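Local coordinates for SusD family protein (Bacteroides uniformis, PDB 7KV1), which probably binds beta-glucans at the cell surface as a SusD-family surface glycan-binding protein of a human gut bacterium, at residues M158-F163 with D186-E191; N165-L170 with P521-N526; P270-I275 with R354-W359. One frame throughout, in Å; residues are numbered along the deposited sequence.

Overall arrangement
Interactions 1 and 2 are neighbours, with centres about 11 Å apart, and they touch directly: Asn526 ND2 lies 2.9 Å from Phe163 O, a probable hydrogen bond, and Val188 CG2 packs on Val166 CG2. Their segments alternate along the chain, and 521-526, near the C terminus, packs beside the loop that follows helix 138-162. Interaction 3 stands apart on the other side of the chain's centre, its centre about 33 Å from that of interaction 1 and 41 Å from that of interaction 2. None of the three includes a residue of the cobalt hexammine pocket, although pocket residue Arg267 precedes segment 270-275 by only a few positions.

Interaction 1 of 3, residues M158-F163 with D186-E191; sequences MLWHYF and DQVYAE
The contact between Trp160 and the pair Val188 and Tyr189 is a helix-to-helix packing in the N-terminal part of a TPR-like helical fold, joining the C-terminal end of helix 138-162 to the start of helix 185-201. The indole of Trp160 touches both partners. CG of Trp160 stands anti to the backbone N (chi1 175°), which sends the ring system toward helix 185-201. Its five-membered part meets Val188, whose CG1 lies 3.8 Å from Trp160 CD1; the two side chains slide past each other in opposite directions. The benzo part meets Tyr189, with Trp160 CZ2 3.7 Å from Tyr189 CD1.

Tyr189 lies alongside the indole and points the same way. The tyrosine ring and the six-membered indole ring have centroids 5.5 Å apart and planes inclined at 32°, an oblique pairing. Tyr189 CA sits above one indole face near its rim, so the helix backbone as well as the side chain bears on the tryptophan. This fits the TPR-related helical character of the family, and all three touching residues are buried.

The indole N-H is linked to the second helix through water. Trp160 NE1 donates to a water 3.0 Å away that lies in the ring plane, and this water in turn donates to Asp186 OD1 at 2.8 Å. The same carboxylate oxygen accepts from Gln244 NE2, so helix 230-244 reaches the water-linked end of the contact. Val241 and Gln244 of that helix also touch Tyr189, and the tyrosine hydroxyl finds its partner in Asp246.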
loop_
_atom_site.group_PDB
_atom_site.type_symbol
_atom_site.label_atom_id
_atom_site.label_comp_id
_atom_site.label_asym_id
_atom_site.label_seq_id
_atom_site.Cartn_x
_atom_site.Cartn_y
_atom_site.Cartn_z
ATOM N N MET A 158 -7.551 5.331 0.428
ATOM C CA MET A 158 -6.399 5.956 -0.264
ATOM C C MET A 158 -6.506 7.487 -0.187
ATOM O O MET A 158 -5.543 8.141 0.252
ATOM C CB MET A 158 -6.328 5.490 -1.721
ATOM C CG MET A 158 -5.011 5.761 -2.373
ATOM S SD MET A 158 -4.982 5.015 -4.030
ATOM C CE MET A 158 -5.080 3.276 -3.624
ATOM N N LEU A 159 -7.657 8.051 -0.530
ATOM C CA LEU A 159 -7.902 9.517 -0.437
ATOM C C LEU A 159 -7.624 10.002 0.984
ATOM O O LEU A 159 -6.949 11.036 1.157
ATOM C CB LEU A 159 -9.346 9.828 -0.826
ATOM C CG LEU A 159 -9.658 9.687 -2.310
ATOM C CD1 LEU A 159 -11.167 9.650 -2.523
ATOM C CD2 LEU A 159 -9.018 10.822 -3.121
ATOM N N TRP A 160 -8.189 9.304 1.956
ATOM C CA TRP A 160 -8.090 9.660 3.385
ATOM C C TRP A 160 -6.628 9.648 3.791
ATOM O O TRP A 160 -6.206 10.598 4.459
ATOM C CB TRP A 160 -8.919 8.674 4.209
ATOM C CG TRP A 160 -8.824 8.824 5.688
ATOM C CD1 TRP A 160 -9.168 9.899 6.454
ATOM C CD2 TRP A 160 -8.433 7.795 6.609
ATOM N NE1 TRP A 160 -8.949 9.623 7.785
ATOM C CE2 TRP A 160 -8.508 8.345 7.911
ATOM C CE3 TRP A 160 -7.927 6.497 6.458
ATOM C CZ2 TRP A 160 -8.117 7.634 9.048
ATOM C CZ3 TRP A 160 -7.622 5.767 7.585
ATOM C CH2 TRP A 160 -7.716 6.325 8.866
ATOM N N HIS A 161 -5.863 8.632 3.390
ATOM C CA HIS A 161 -4.436 8.498 3.805
ATOM C C HIS A 161 -3.612 9.672 3.270
ATOM O O HIS A 161 -2.737 10.171 4.012
ATOM C CB HIS A 161 -3.828 7.160 3.340
ATOM C CG HIS A 161 -3.901 6.031 4.317
ATOM N ND1 HIS A 161 -5.056 5.326 4.564
ATOM C CD2 HIS A 161 -2.954 5.479 5.115
ATOM C CE1 HIS A 161 -4.802 4.356 5.414
ATOM N NE2 HIS A 161 -3.526 4.453 5.804
ATOM N N TYR A 162 -3.826 10.051 2.008
ATOM C CA TYR A 162 -2.965 11.042 1.288
ATOM C C TYR A 162 -3.475 12.459 1.547
ATOM O O TYR A 162 -2.647 13.293 2.000
ATOM C CB TYR A 162 -2.850 10.709 -0.208
ATOM C CG TYR A 162 -1.883 9.591 -0.447
ATOM C CD1 TYR A 162 -0.519 9.780 -0.325
ATOM C CD2 TYR A 162 -2.338 8.310 -0.674
ATOM C CE1 TYR A 162 0.371 8.724 -0.470
ATOM C CE2 TYR A 162 -1.464 7.256 -0.835
ATOM C CZ TYR A 162 -0.106 7.458 -0.716
ATOM O OH TYR A 162 0.745 6.403 -0.828
ATOM N N PHE A 163 -4.765 12.723 1.295
ATOM C CA PHE A 163 -5.345 14.094 1.334
ATOM C C PHE A 163 -6.129 14.370 2.627
ATOM O O PHE A 163 -6.248 15.565 3.010
ATOM C CB PHE A 163 -6.234 14.329 0.118
ATOM C CG PHE A 163 -5.533 14.118 -1.192
ATOM C CD1 PHE A 163 -4.727 15.116 -1.728
ATOM C CD2 PHE A 163 -5.648 12.909 -1.860
ATOM C CE1 PHE A 163 -4.050 14.906 -2.927
ATOM C CE2 PHE A 163 -4.992 12.715 -3.073
ATOM C CZ PHE A 163 -4.157 13.695 -3.576
ATOM N N ASP A 186 -11.011 13.252 10.099
ATOM C CA ASP A 186 -11.685 12.500 11.191
ATOM C C ASP A 186 -13.127 12.153 10.818
ATOM O O ASP A 186 -13.564 11.024 11.167
ATOM C CB ASP A 186 -11.648 13.264 12.503
ATOM C CG ASP A 186 -10.272 13.311 13.138
ATOM O OD1 ASP A 186 -9.380 12.520 12.745
ATOM O OD2 ASP A 186 -10.088 14.182 13.967
ATOM N N GLN A 187 -13.827 13.022 10.082
ATOM C CA GLN A 187 -15.200 12.735 9.589
ATOM C C GLN A 187 -15.177 11.640 8.538
ATOM O O GLN A 187 -16.073 10.782 8.546
ATOM C CB GLN A 187 -15.861 13.997 9.059
ATOM C CG GLN A 187 -16.223 14.948 10.202
ATOM C CD GLN A 187 -16.458 16.380 9.769
ATOM O OE1 GLN A 187 -16.289 16.737 8.600
ATOM N NE2 GLN A 187 -16.855 17.214 10.723
ATOM N N VAL A 188 -14.184 11.664 7.656
ATOM C CA VAL A 188 -14.036 10.637 6.601
ATOM C C VAL A 188 -13.841 9.298 7.312
ATOM O O VAL A 188 -14.548 8.337 6.967
ATOM C CB VAL A 188 -12.870 10.981 5.658
ATOM C CG1 VAL A 188 -12.580 9.849 4.680
ATOM C CG2 VAL A 188 -13.139 12.282 4.915
ATOM N N TYR A 189 -12.917 9.257 8.277
ATOM C CA TYR A 189 -12.692 8.045 9.118
ATOM C C TYR A 189 -14.012 7.509 9.676
ATOM O O TYR A 189 -14.273 6.328 9.503
ATOM C CB TYR A 189 -11.724 8.257 10.273
ATOM C CG TYR A 189 -11.624 7.004 11.092
ATOM C CD1 TYR A 189 -10.911 5.905 10.639
ATOM C CD2 TYR A 189 -12.261 6.896 12.311
ATOM C CE1 TYR A 189 -10.811 4.746 11.398
ATOM C CE2 TYR A 189 -12.206 5.728 13.053
ATOM C CZ TYR A 189 -11.442 4.659 12.620
ATOM O OH TYR A 189 -11.382 3.497 13.360
ATOM N N ALA A 190 -14.777 8.331 10.386
ATOM C CA ALA A 190 -16.013 7.895 11.080
ATOM C C ALA A 190 -16.957 7.243 10.069
ATOM O O ALA A 190 -17.494 6.130 10.347
ATOM C CB ALA A 190 -16.674 9.074 11.781
ATOM N N GLU A 191 -17.128 7.884 8.921
ATOM C CA GLU A 191 -17.967 7.358 7.829
ATOM C C GLU A 191 -17.415 6.045 7.279
ATOM O O GLU A 191 -18.193 5.067 7.146
ATOM C CB GLU A 191 -17.978 8.321 6.653
ATOM C CG GLU A 191 -18.861 9.484 6.911
ATOM C CD GLU A 191 -20.284 9.223 6.508
ATOM O OE1 GLU A 191 -20.642 8.037 6.375
ATOM O OE2 GLU A 191 -20.996 10.221 6.323
HETATM O O HOH W 1 -8.628 10.939 10.509
#

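Interaction 2 of 3, residues N165-L170 with P521-N526; sequences NVPFYL and PALVQN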
loop_
_atom_site.group_PDB
_atom_site.type_symbol
_atom_site.label_atom_id
_atom_site.label_comp_id
_atom_site.label_asym_id
_atom_site.label_seq_id
_atom_site.Cartn_x
_atom_site.Cartn_y
_atom_site.Cartn_z
ATOM N N ASN A 165 -8.812 15.475 4.113
ATOM C CA ASN A 165 -9.996 16.366 4.119
ATOM C C ASN A 165 -10.586 16.363 2.708
ATOM O O ASN A 165 -10.143 17.155 1.867
ATOM C CB ASN A 165 -9.615 17.765 4.623
ATOM C CG ASN A 165 -8.889 17.733 5.954
ATOM O OD1 ASN A 165 -9.472 17.370 6.975
ATOM N ND2 ASN A 165 -7.631 18.150 5.973
ATOM N N VAL A 166 -11.503 15.451 2.415
ATOM C CA VAL A 166 -11.895 15.188 1.010
ATOM C C VAL A 166 -13.413 15.214 0.870
ATOM O O VAL A 166 -14.130 14.928 1.819
ATOM C CB VAL A 166 -11.316 13.856 0.519
ATOM C CG1 VAL A 166 -9.796 13.881 0.545
ATOM C CG2 VAL A 166 -11.887 12.681 1.322
ATOM N N PRO A 167 -13.919 15.574 -0.327
ATOM C CA PRO A 167 -15.318 15.349 -0.696
ATOM C C PRO A 167 -15.730 13.894 -0.427
ATOM O O PRO A 167 -15.002 12.958 -0.776
ATOM C CB PRO A 167 -15.368 15.648 -2.200
ATOM C CG PRO A 167 -14.239 16.623 -2.385
ATOM C CD PRO A 167 -13.148 16.145 -1.440
ATOM N N PHE A 168 -16.861 13.743 0.238
ATOM C CA PHE A 168 -17.392 12.436 0.662
ATOM C C PHE A 168 -18.809 12.261 0.117
ATOM O O PHE A 168 -19.690 13.034 0.508
ATOM C CB PHE A 168 -17.304 12.314 2.187
ATOM C CG PHE A 168 -17.462 10.879 2.592
ATOM C CD1 PHE A 168 -18.714 10.339 2.781
ATOM C CD2 PHE A 168 -16.367 10.036 2.586
ATOM C CE1 PHE A 168 -18.862 8.998 3.092
ATOM C CE2 PHE A 168 -16.523 8.700 2.882
ATOM C CZ PHE A 168 -17.772 8.188 3.113
ATOM N N TYR A 169 -19.013 11.288 -0.770
ATOM C CA TYR A 169 -20.355 10.950 -1.305
ATOM C C TYR A 169 -20.491 9.436 -1.514
ATOM O O TYR A 169 -19.539 8.790 -2.041
ATOM C CB TYR A 169 -20.647 11.681 -2.615
ATOM C CG TYR A 169 -19.654 11.538 -3.737
ATOM C CD1 TYR A 169 -18.488 12.276 -3.744
ATOM C CD2 TYR A 169 -19.954 10.787 -4.867
ATOM C CE1 TYR A 169 -17.625 12.253 -4.824
ATOM C CE2 TYR A 169 -19.094 10.734 -5.951
ATOM C CZ TYR A 169 -17.911 11.460 -5.921
ATOM O OH TYR A 169 -17.027 11.436 -6.974
ATOM N N LEU A 170 -21.668 8.899 -1.182
ATOM C CA LEU A 170 -22.012 7.470 -1.417
ATOM C C LEU A 170 -23.090 7.333 -2.515
ATOM O O LEU A 170 -23.544 6.200 -2.737
ATOM C CB LEU A 170 -22.459 6.870 -0.085
ATOM C CG LEU A 170 -21.425 6.897 1.036
ATOM C CD1 LEU A 170 -21.988 6.253 2.298
ATOM C CD2 LEU A 170 -20.108 6.229 0.628
ATOM N N PRO A 521 -15.167 25.541 -6.000
ATOM C CA PRO A 521 -14.768 26.665 -5.157
ATOM C C PRO A 521 -15.070 26.433 -3.670
ATOM O O PRO A 521 -14.619 27.210 -2.824
ATOM C CB PRO A 521 -15.585 27.829 -5.755
ATOM C CG PRO A 521 -16.816 27.156 -6.341
ATOM C CD PRO A 521 -16.309 25.841 -6.882
ATOM N N ALA A 522 -15.814 25.377 -3.340
ATOM C CA ALA A 522 -16.147 25.038 -1.933
ATOM C C ALA A 522 -14.966 24.332 -1.247
ATOM O O ALA A 522 -14.915 24.347 -0.006
ATOM C CB ALA A 522 -17.430 24.196 -1.873
ATOM N N LEU A 523 -14.058 23.703 -2.006
ATOM C CA LEU A 523 -12.918 22.937 -1.427
ATOM C C LEU A 523 -11.971 23.881 -0.705
ATOM O O LEU A 523 -11.600 24.915 -1.309
ATOM C CB LEU A 523 -12.096 22.251 -2.509
ATOM C CG LEU A 523 -12.511 20.850 -2.927
ATOM C CD1 LEU A 523 -11.484 20.327 -3.905
ATOM C CD2 LEU A 523 -12.647 19.901 -1.740
ATOM N N VAL A 524 -11.532 23.500 0.487
ATOM C CA VAL A 524 -10.493 24.252 1.226
ATOM C C VAL A 524 -9.168 23.489 1.133
ATOM O O VAL A 524 -9.148 22.282 1.409
ATOM C CB VAL A 524 -10.925 24.506 2.677
ATOM C CG1 VAL A 524 -9.845 25.252 3.447
ATOM C CG2 VAL A 524 -12.243 25.269 2.727
ATOM N N GLN A 525 -8.088 24.197 0.801
ATOM C CA GLN A 525 -6.730 23.606 0.668
ATOM C C GLN A 525 -6.285 23.137 2.054
ATOM O O GLN A 525 -6.593 23.807 3.059
ATOM C CB GLN A 525 -5.730 24.617 0.097
ATOM C CG GLN A 525 -4.316 24.066 -0.065
ATOM C CD GLN A 525 -4.260 22.843 -0.954
ATOM O OE1 GLN A 525 -4.612 21.737 -0.526
ATOM N NE2 GLN A 525 -3.841 23.038 -2.201
ATOM N N ASN A 526 -5.555 22.025 2.118
ATOM C CA ASN A 526 -4.914 21.569 3.366
ATOM C C ASN A 526 -3.880 22.616 3.781
ATOM O O ASN A 526 -3.248 23.181 2.873
ATOM C CB ASN A 526 -4.233 20.216 3.149
ATOM C CG ASN A 526 -5.258 19.111 3.017
ATOM O OD1 ASN A 526 -6.314 19.236 3.600
ATOM N ND2 ASN A 526 -4.977 18.061 2.253
#
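Asn165 and Pro167 meet Asn526 and Leu523 in a loop-to-loop contact that ties the connection after helix 138-162 to the C-terminal end of the chain, two pieces more than 350 residues apart in sequence. It joins the N-terminal starch-binding-associated family region to the C-terminal SusD family region, and it has a polar end and an apolar end. At the first, Asn165 ND2 donates to Asn526 OD1 at 2.9 Å, and the N-H...O angle of 172° shows an almost straight bond. The oxygen lies close to the amide plane of Asn165, but the donor approaches it from above, 40° out of the carbonyl plane of Asn526, and the two amide planes are steeply inclined to each other. CG of Asn165 is anti to its carbonyl carbon (chi1 -52°), and in this setting its OD1 accepts from Ala185 N while ND2 faces Asn526. The amide of Asn526 is held in turn by its ND2, which donates to Ile510 O. Were Asn165 replaced by an alanine, Asn526 OD1 and Ala185 N would probably both lose their partner in this side chain.

At the apolar end, Leu523 CD2 rests 3.7 Å from Pro167 CG, the side chains crossing at about a right angle. Around the contact, Gln182 bonds to both segments, its NE2 to Asn165 O and its OE1 to Val524 N, while Trp113 of helix 110-129 touches Pro167, Leu523 packs on Glu516 and Leu517 of helix 514-519, and Phe168 lies against Glu191 and Leu192 of helix 185-201.

Interaction 3 of 3, residues P270-I275 with R354-W359; sequences PSFANI and RDATCW
Phe272 turns the edge of its ring to Ala356, with the methyl group lying near the ring plane rather than over a face. Ala356 CB comes within 3.5 Å of Phe272 CD2 and 3.7 Å of Phe272 CE2, so the methyl spans the CD2-CE2 edge of the ring. A chi1 of -177° carries the phenyl group away from its own backbone N and toward helix 353-357. The contact is plain packing between the short, weakly bonded helix 272-275 and the C-terminal end of helix 353-357, the latter within the SusD family region.

Thr357 lies beside the ring and crosses the phenylalanine obliquely, its OG1 3.9 Å from Phe272 CE2. The polar partner of that hydroxyl is Arg353 O, a bond back into its own helix that fixes it. The Ala356 methyl also reaches the backbone of the residue after Phe272, with Ala273 CA 3.9 Å from Ala356 CB. Small side chains let the backbones come near here: the CA atoms of Ala273 and Ala356 are 5.1 Å apart.

Both segments bring a helix end to this meeting. Ser271 is the N-cap of the weakly bonded helix, its OG accepting from Asn274 N at 3.0 Å with an N-H...O angle of 146°. In the other segment, Arg354 O accepts from both Thr357 N and Cys358 N as helix 353-357 ends and the chain passes into strand 358-360.

That strand pairs antiparallel with strand 376-378. Outside the two segments, Phe272 also touches Arg440 of helix 429-440 and Arg407 of strand 403-407, and it meets Trp276 edge-to-face.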
loop_
_atom_site.group_PDB
_atom_site.type_symbol
_atom_site.label_atom_id
_atom_site.label_comp_id
_atom_site.label_asym_id
_atom_site.label_seq_id
_atom_site.Cartn_x
_atom_site.Cartn_y
_atom_site.Cartn_z
ATOM N N PRO A 270 7.174 -20.425 3.353
ATOM C CA PRO A 270 8.402 -20.891 3.987
ATOM C C PRO A 270 9.632 -20.126 3.498
ATOM O O PRO A 270 10.547 -20.003 4.265
ATOM C CB PRO A 270 8.501 -22.386 3.615
ATOM C CG PRO A 270 7.080 -22.782 3.262
ATOM C CD PRO A 270 6.354 -21.526 2.819
ATOM N N SER A 271 9.629 -19.673 2.230
ATOM C CA SER A 271 10.709 -18.857 1.617
ATOM C C SER A 271 10.187 -17.429 1.396
ATOM O O SER A 271 9.259 -17.266 0.593
ATOM C CB SER A 271 11.177 -19.453 0.298
ATOM O OG SER A 271 11.871 -18.478 -0.469
ATOM N N PHE A 272 10.744 -16.435 2.081
ATOM C CA PHE A 272 10.408 -15.010 1.831
ATOM C C PHE A 272 10.710 -14.667 0.367
ATOM O O PHE A 272 9.949 -13.908 -0.280
ATOM C CB PHE A 272 11.245 -14.135 2.743
ATOM C CG PHE A 272 10.946 -12.671 2.649
ATOM C CD1 PHE A 272 9.948 -12.093 3.438
ATOM C CD2 PHE A 272 11.694 -11.871 1.816
ATOM C CE1 PHE A 272 9.732 -10.732 3.391
ATOM C CE2 PHE A 272 11.499 -10.503 1.800
ATOM C CZ PHE A 272 10.498 -9.936 2.562
ATOM N N ALA A 273 11.856 -15.129 -0.123
ATOM C CA ALA A 273 12.282 -14.903 -1.528
ATOM C C ALA A 273 11.195 -15.378 -2.507
ATOM O O ALA A 273 10.925 -14.664 -3.449
ATOM C CB ALA A 273 13.591 -15.594 -1.796
ATOM N N ASN A 274 10.570 -16.532 -2.275
ATOM C CA ASN A 274 9.600 -17.186 -3.193
ATOM C C ASN A 274 8.312 -16.361 -3.303
ATOM O O ASN A 274 7.586 -16.495 -4.317
ATOM C CB ASN A 274 9.258 -18.617 -2.730
ATOM C CG ASN A 274 10.322 -19.680 -2.979
ATOM O OD1 ASN A 274 11.413 -19.399 -3.485
ATOM N ND2 ASN A 274 10.025 -20.920 -2.588
ATOM N N ILE A 275 7.991 -15.542 -2.293
ATOM C CA ILE A 275 6.800 -14.650 -2.365
ATOM C C ILE A 275 6.827 -13.868 -3.687
ATOM O O ILE A 275 5.751 -13.718 -4.316
ATOM C CB ILE A 275 6.767 -13.674 -1.173
ATOM C CG1 ILE A 275 6.527 -14.364 0.167
ATOM C CG2 ILE A 275 5.704 -12.604 -1.422
ATOM C CD1 ILE A 275 6.902 -13.499 1.351
ATOM N N ARG A 354 17.147 -9.635 3.483
ATOM C CA ARG A 354 18.104 -8.673 2.882
ATOM C C ARG A 354 18.311 -8.977 1.394
ATOM O O ARG A 354 18.152 -8.056 0.593
ATOM C CB ARG A 354 19.458 -8.656 3.566
ATOM C CG ARG A 354 20.352 -7.568 2.989
ATOM C CD ARG A 354 21.648 -7.442 3.741
ATOM N NE ARG A 354 22.537 -8.524 3.374
ATOM C CZ ARG A 354 23.771 -8.683 3.839
ATOM N NH1 ARG A 354 24.272 -7.851 4.732
ATOM N NH2 ARG A 354 24.501 -9.696 3.417
ATOM N N ASP A 355 18.676 -10.203 1.023
ATOM C CA ASP A 355 18.948 -10.483 -0.414
ATOM C C ASP A 355 17.630 -10.481 -1.220
ATOM O O ASP A 355 17.674 -10.098 -2.387
ATOM C CB ASP A 355 19.803 -11.737 -0.571
ATOM C CG ASP A 355 21.235 -11.584 -0.059
ATOM O OD1 ASP A 355 21.690 -10.423 0.284
ATOM O OD2 ASP A 355 21.879 -12.625 0.032
ATOM N N ALA A 356 16.475 -10.781 -0.633
ATOM C CA ALA A 356 15.178 -10.727 -1.365
ATOM C C ALA A 356 14.691 -9.280 -1.499
ATOM O O ALA A 356 13.745 -9.042 -2.285
ATOM C CB ALA A 356 14.110 -11.526 -0.670
ATOM N N THR A 357 15.269 -8.362 -0.744
ATOM C CA THR A 357 14.788 -6.946 -0.678
ATOM C C THR A 357 15.691 -6.073 -1.547
ATOM O O THR A 357 15.189 -5.175 -2.244
ATOM C CB THR A 357 14.712 -6.485 0.784
ATOM O OG1 THR A 357 13.718 -7.269 1.448
ATOM C CG2 THR A 357 14.372 -5.021 0.895
ATOM N N CYS A 358 16.992 -6.316 -1.466
ATOM C CA CYS A 358 18.049 -5.411 -1.946
ATOM C C CYS A 358 18.727 -6.053 -3.148
ATOM O O CYS A 358 19.389 -7.087 -2.972
ATOM C CB CYS A 358 19.061 -5.116 -0.845
ATOM S SG CYS A 358 18.321 -4.527 0.699
ATOM N N TRP A 359 18.551 -5.475 -4.329
ATOM C CA TRP A 359 19.317 -5.855 -5.542
ATOM C C TRP A 359 20.577 -5.003 -5.586
ATOM O O TRP A 359 20.457 -3.793 -5.828
ATOM C CB TRP A 359 18.448 -5.679 -6.775
ATOM C CG TRP A 359 19.163 -5.878 -8.070
ATOM C CD1 TRP A 359 20.321 -6.574 -8.299
ATOM C CD2 TRP A 359 18.712 -5.391 -9.342
ATOM N NE1 TRP A 359 20.613 -6.562 -9.636
ATOM C CE2 TRP A 359 19.637 -5.850 -10.300
ATOM C CE3 TRP A 359 17.618 -4.623 -9.753
ATOM C CZ2 TRP A 359 19.519 -5.500 -11.640
ATOM C CZ3 TRP A 359 17.476 -4.315 -11.088
ATOM C CH2 TRP A 359 18.414 -4.764 -12.016
#